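Local coordinates for IMPACT family member YigZ (Escherichia coli, PDB 1VI7), which is of unknown function, belongs to the IMPACT family and may bind guanyl ribonucleotides and hydrolyse ribonucleoside triphosphates, at residues A[9-15]-A[27-31]; A[55-59]-A[82-87]. All blocks are in the same frame, centred on the assembly; numbering follows the deposited sequence.

Both contacts lie in the alpha+beta part of the chain that holds the UPF0029 family region, and both reach the same five-stranded antiparallel sheet. Interaction 1 comes first along the chain and is complete before interaction 2 begins. It pairs edge strand 14-20 with strand 23-31 and brings in part of strand 7-10, from a separate two-stranded sheet. Interaction 2 lies further across the sheet, where helix 84-93 packs on strand 57-60. Strand 98-105 runs between strands 23-31 and 57-60 and bonds to both. The centres are 15 Å apart and the nearest atoms about 6 Å, so the contacts do not touch. Helix 113-128 meets side chains of both. Sheet pairing and helix packing build one common core.

Interaction 1: residues A[9-15]-A[27-31]; sequences IPAAPVT and TMLAH
This is the open end of the antiparallel beta hairpin of strands 14-20 and 23-31. Val-14 and Leu-29 are a hydrogen-bonded pair, CA to CA 4.9 Å. Val-14 N donates to Leu-29 O at 3.2 Å, and Leu-29 N to Val-14 O at 2.7 Å. Thr-15 and Met-28 are a non-hydrogen-bonded pair, CA to CA 4.3 Å. CA-H...O contacts run from Met-28 CA to Val-14 O (3.2 Å) and Thr-15 CA to Thr-27 O (3.4 Å). The backbones of Thr-27 and Met-28 bond to Val-16 and Val-101, and that of Ala-11 to Thr-132. Pro-10 O lies 3.5 Å from His-31 CB. The extended chain breaks at Ala-11 (phi/psi -96/-7), swings away from 27-31, and returns at Pro-13, whose CA is 4.0 Å from Ala-30 CA. The t rotamer of His-31 brings CD2 to 3.4 Å from Ile-9 CD1; NE2 is hydrogen-bonded to Glu-97 OE2. Helix 113-128 covers Val-14 and Leu-29 (CB to CB 3.9 Å) at Ala-127, and Ile-9 bonds to Gln-134 in a two-stranded sheet.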
loop_
_atom_site.group_PDB
_atom_site.type_symbol
_atom_site.label_atom_id
_atom_site.label_comp_id
_atom_site.label_asym_id
_atom_site.label_seq_id
_atom_site.Cartn_x
_atom_site.Cartn_y
_atom_site.Cartn_z
ATOM N N ILE A 9 6.728 -4.939 -1.656
ATOM C CA ILE A 9 5.471 -4.480 -2.261
ATOM C C ILE A 9 5.535 -4.776 -3.754
ATOM O O ILE A 9 6.619 -5.141 -4.255
ATOM C CB ILE A 9 5.222 -2.999 -2.005
ATOM C CG1 ILE A 9 6.353 -2.105 -2.537
ATOM C CG2 ILE A 9 5.032 -2.671 -0.515
ATOM C CD1 ILE A 9 6.096 -1.531 -3.898
ATOM N N PRO A 10 4.435 -4.613 -4.483
ATOM C CA PRO A 10 4.432 -4.878 -5.902
ATOM C C PRO A 10 5.195 -3.838 -6.709
ATOM O O PRO A 10 4.837 -2.652 -6.712
ATOM C CB PRO A 10 2.950 -4.869 -6.277
ATOM C CG PRO A 10 2.188 -4.863 -5.045
ATOM C CD PRO A 10 3.090 -4.371 -3.953
ATOM N N ALA A 11 6.065 -4.279 -7.606
ATOM C CA ALA A 11 6.843 -3.442 -8.506
ATOM C C ALA A 11 6.198 -3.306 -9.873
ATOM O O ALA A 11 6.629 -2.587 -10.783
ATOM C CB ALA A 11 8.255 -4.016 -8.641
ATOM N N ALA A 12 5.134 -4.046 -10.104
ATOM C CA ALA A 12 4.431 -3.988 -11.376
ATOM C C ALA A 12 3.107 -4.740 -11.200
ATOM O O ALA A 12 3.016 -5.613 -10.343
ATOM C CB ALA A 12 5.198 -4.579 -12.526
ATOM N N PRO A 13 2.121 -4.290 -11.943
ATOM C CA PRO A 13 0.788 -4.878 -11.898
ATOM C C PRO A 13 0.827 -6.246 -12.556
ATOM O O PRO A 13 1.809 -6.553 -13.224
ATOM C CB PRO A 13 -0.044 -3.900 -12.728
ATOM C CG PRO A 13 0.909 -3.358 -13.730
ATOM C CD PRO A 13 2.232 -3.279 -13.022
ATOM N N VAL A 14 -0.165 -7.066 -12.268
ATOM C CA VAL A 14 -0.265 -8.408 -12.817
ATOM C C VAL A 14 -1.731 -8.630 -13.238
ATOM O O VAL A 14 -2.650 -8.230 -12.521
ATOM C CB VAL A 14 0.057 -9.515 -11.808
ATOM C CG1 VAL A 14 -0.144 -10.900 -12.392
ATOM C CG2 VAL A 14 1.425 -9.376 -11.191
ATOM N N THR A 15 -1.880 -9.379 -14.313
ATOM C CA THR A 15 -3.214 -9.663 -14.816
ATOM C C THR A 15 -3.233 -11.083 -15.314
ATOM O O THR A 15 -2.366 -11.431 -16.121
ATOM C CB THR A 15 -3.546 -8.670 -15.939
ATOM O OG1 THR A 15 -4.770 -9.022 -16.591
ATOM C CG2 THR A 15 -2.435 -8.657 -16.979
ATOM N N THR A 27 -8.186 -12.217 -12.849
ATOM C CA THR A 27 -7.572 -11.637 -11.674
ATOM C C THR A 27 -6.591 -10.547 -12.067
ATOM O O THR A 27 -5.873 -10.741 -13.054
ATOM C CB THR A 27 -6.767 -12.693 -10.878
ATOM O OG1 THR A 27 -7.605 -13.851 -10.756
ATOM C CG2 THR A 27 -6.437 -12.144 -9.489
ATOM N N MET A 28 -6.608 -9.443 -11.357
ATOM C CA MET A 28 -5.731 -8.320 -11.637
ATOM C C MET A 28 -5.194 -7.766 -10.318
ATOM O O MET A 28 -5.927 -7.503 -9.376
ATOM C CB MET A 28 -6.473 -7.241 -12.429
ATOM C CG MET A 28 -6.966 -7.713 -13.800
ATOM S SD MET A 28 -8.072 -6.532 -14.614
ATOM C CE MET A 28 -7.030 -5.064 -14.555
ATOM N N LEU A 29 -3.884 -7.848 -10.160
ATOM C CA LEU A 29 -3.137 -7.353 -9.011
ATOM C C LEU A 29 -2.528 -5.987 -9.374
ATOM O O LEU A 29 -2.527 -5.684 -10.580
ATOM C CB LEU A 29 -1.959 -8.307 -8.706
ATOM C CG LEU A 29 -2.212 -9.416 -7.711
ATOM C CD1 LEU A 29 -3.438 -10.210 -8.101
ATOM C CD2 LEU A 29 -1.006 -10.327 -7.530
ATOM N N ALA A 30 -1.970 -5.275 -8.418
ATOM C CA ALA A 30 -1.384 -3.966 -8.650
ATOM C C ALA A 30 -0.926 -3.319 -7.354
ATOM O O ALA A 30 -1.475 -3.648 -6.308
ATOM C CB ALA A 30 -2.488 -3.058 -9.243
ATOM N N HIS A 31 -0.023 -2.351 -7.396
ATOM C CA HIS A 31 0.436 -1.660 -6.178
ATOM C C HIS A 31 -0.572 -0.619 -5.728
ATOM O O HIS A 31 -1.010 0.227 -6.517
ATOM C CB HIS A 31 1.777 -0.989 -6.453
ATOM C CG HIS A 31 2.271 -0.074 -5.376
ATOM N ND1 HIS A 31 2.100 1.292 -5.409
ATOM C CD2 HIS A 31 2.953 -0.321 -4.230
ATOM C CE1 HIS A 31 2.648 1.832 -4.337
ATOM N NE2 HIS A 31 3.182 0.872 -3.596
#

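Interaction 2: residues A[55-59]-A[82-87]; sequences HCVAW and AGKPML
Helix-on-sheet packing joins the first turn of helix 84-93 to strand 57-60 in the alpha+beta fold. Segment 55-59 is extended, and it enters the strand at Val-57. Cys-56 and Ala-58 point their CA-to-CB bonds toward segment 82-87, Val-57 and Trp-59 away from it. No hydrogen bond crosses the contact. The strand's backbone bonds go instead to neighbours in the sheet, such as Ala-58 with Ala-100 and Val-57 with Ser-73. Ala-82 comes first on the second segment. Its CB lies 3.4 Å from Cys-56 SG, beside Tyr-120 of helix 113-128. Gly-83 follows, with its CA 4.5 Å from Val-57 O. Its O accepts a bond from Leu-87 N at 3.2 Å, which closes the first helical turn. Met-86 then reaches along the strand with chi angles p, t and p. Its CG is 3.4 Å from Ala-58 CB, and its CE is 3.5 Å from Cys-56 CB. Tyr-120, Val-124 and Val-102 also touch this side chain, so it is buried between sheet and helices. Leu-87 ends the segment. Its CB-to-CB distance to Ala-58 is 4.3 Å, and its t, m rotamer sets CD2 3.3 Å from Trp-59 O.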
loop_
_atom_site.group_PDB
_atom_site.type_symbol
_atom_site.label_atom_id
_atom_site.label_comp_id
_atom_site.label_asym_id
_atom_site.label_seq_id
_atom_site.Cartn_x
_atom_site.Cartn_y
_atom_site.Cartn_z
ATOM N N HIS A 55 -17.276 -8.560 -9.728
ATOM C CA HIS A 55 -15.988 -7.923 -9.568
ATOM C C HIS A 55 -15.544 -7.923 -8.095
ATOM O O HIS A 55 -15.504 -6.899 -7.421
ATOM C CB HIS A 55 -15.961 -6.505 -10.127
ATOM C CG HIS A 55 -16.430 -6.341 -11.539
ATOM N ND1 HIS A 55 -17.783 -6.276 -11.850
ATOM C CD2 HIS A 55 -15.790 -6.337 -12.728
ATOM C CE1 HIS A 55 -17.941 -6.201 -13.159
ATOM N NE2 HIS A 55 -16.750 -6.232 -13.718
ATOM N N CYS A 56 -15.180 -9.077 -7.583
ATOM C CA CYS A 56 -14.745 -9.312 -6.216
ATOM C C CYS A 56 -13.388 -8.717 -5.895
ATOM O O CYS A 56 -12.486 -8.617 -6.732
ATOM C CB CYS A 56 -14.816 -10.815 -5.942
ATOM S SG CYS A 56 -16.179 -11.653 -6.833
ATOM N N VAL A 57 -13.201 -8.209 -4.677
ATOM C CA VAL A 57 -12.035 -7.446 -4.288
ATOM C C VAL A 57 -11.391 -7.948 -3.001
ATOM O O VAL A 57 -12.123 -8.424 -2.140
ATOM C CB VAL A 57 -12.483 -5.979 -3.964
ATOM C CG1 VAL A 57 -11.308 -5.054 -3.720
ATOM C CG2 VAL A 57 -13.420 -5.435 -5.027
ATOM N N ALA A 58 -10.219 -7.438 -2.666
ATOM C CA ALA A 58 -9.501 -7.782 -1.436
ATOM C C ALA A 58 -8.197 -6.977 -1.406
ATOM O O ALA A 58 -7.688 -6.732 -2.523
ATOM C CB ALA A 58 -9.141 -9.262 -1.459
ATOM N N TRP A 59 -7.687 -6.615 -0.246
ATOM C CA TRP A 59 -6.451 -5.834 -0.205
ATOM C C TRP A 59 -5.811 -5.874 1.176
ATOM O O TRP A 59 -6.438 -6.383 2.105
ATOM C CB TRP A 59 -6.702 -4.408 -0.650
ATOM C CG TRP A 59 -7.548 -3.550 0.237
ATOM C CD1 TRP A 59 -7.159 -2.954 1.407
ATOM C CD2 TRP A 59 -8.904 -3.138 0.033
ATOM N NE1 TRP A 59 -8.194 -2.237 1.950
ATOM C CE2 TRP A 59 -9.280 -2.341 1.124
ATOM C CE3 TRP A 59 -9.842 -3.394 -0.974
ATOM C CZ2 TRP A 59 -10.544 -1.770 1.254
ATOM C CZ3 TRP A 59 -11.106 -2.840 -0.841
ATOM C CH2 TRP A 59 -11.440 -2.021 0.252
ATOM N N ALA A 82 -16.026 -15.381 -2.245
ATOM C CA ALA A 82 -15.232 -14.642 -3.234
ATOM C C ALA A 82 -14.430 -13.583 -2.505
ATOM O O ALA A 82 -13.638 -12.889 -3.133
ATOM C CB ALA A 82 -16.084 -14.005 -4.335
ATOM N N GLY A 83 -14.557 -13.396 -1.195
ATOM C CA GLY A 83 -13.805 -12.259 -0.627
ATOM C C GLY A 83 -12.674 -12.689 0.250
ATOM O O GLY A 83 -11.526 -12.293 0.080
ATOM N N LYS A 84 -13.017 -13.443 1.318
ATOM C CA LYS A 84 -11.984 -13.867 2.263
ATOM C C LYS A 84 -10.941 -14.738 1.609
ATOM O O LYS A 84 -9.751 -14.437 1.739
ATOM C CB LYS A 84 -12.608 -14.466 3.502
ATOM C CG LYS A 84 -12.839 -13.540 4.678
ATOM N N PRO A 85 -11.311 -15.766 0.860
ATOM C CA PRO A 85 -10.356 -16.615 0.168
ATOM C C PRO A 85 -9.249 -15.813 -0.486
ATOM O O PRO A 85 -8.081 -16.058 -0.158
ATOM C CB PRO A 85 -11.189 -17.347 -0.854
ATOM C CG PRO A 85 -12.535 -17.410 -0.274
ATOM C CD PRO A 85 -12.690 -16.203 0.614
ATOM N N MET A 86 -9.588 -14.786 -1.278
ATOM C CA MET A 86 -8.547 -13.981 -1.931
ATOM C C MET A 86 -7.767 -13.150 -0.937
ATOM O O MET A 86 -6.555 -12.957 -1.094
ATOM C CB MET A 86 -9.028 -13.231 -3.100
ATOM C CG MET A 86 -10.049 -12.160 -3.051
ATOM S SD MET A 86 -10.518 -11.509 -4.659
ATOM C CE MET A 86 -11.827 -12.555 -5.171
ATOM N N LEU A 87 -8.377 -12.740 0.165
ATOM C CA LEU A 87 -7.585 -11.987 1.171
ATOM C C LEU A 87 -6.520 -12.865 1.791
ATOM O O LEU A 87 -5.332 -12.477 1.929
ATOM C CB LEU A 87 -8.542 -11.405 2.174
ATOM C CG LEU A 87 -8.166 -10.580 3.370
ATOM C CD1 LEU A 87 -7.710 -11.460 4.526
ATOM C CD2 LEU A 87 -7.116 -9.527 3.011
#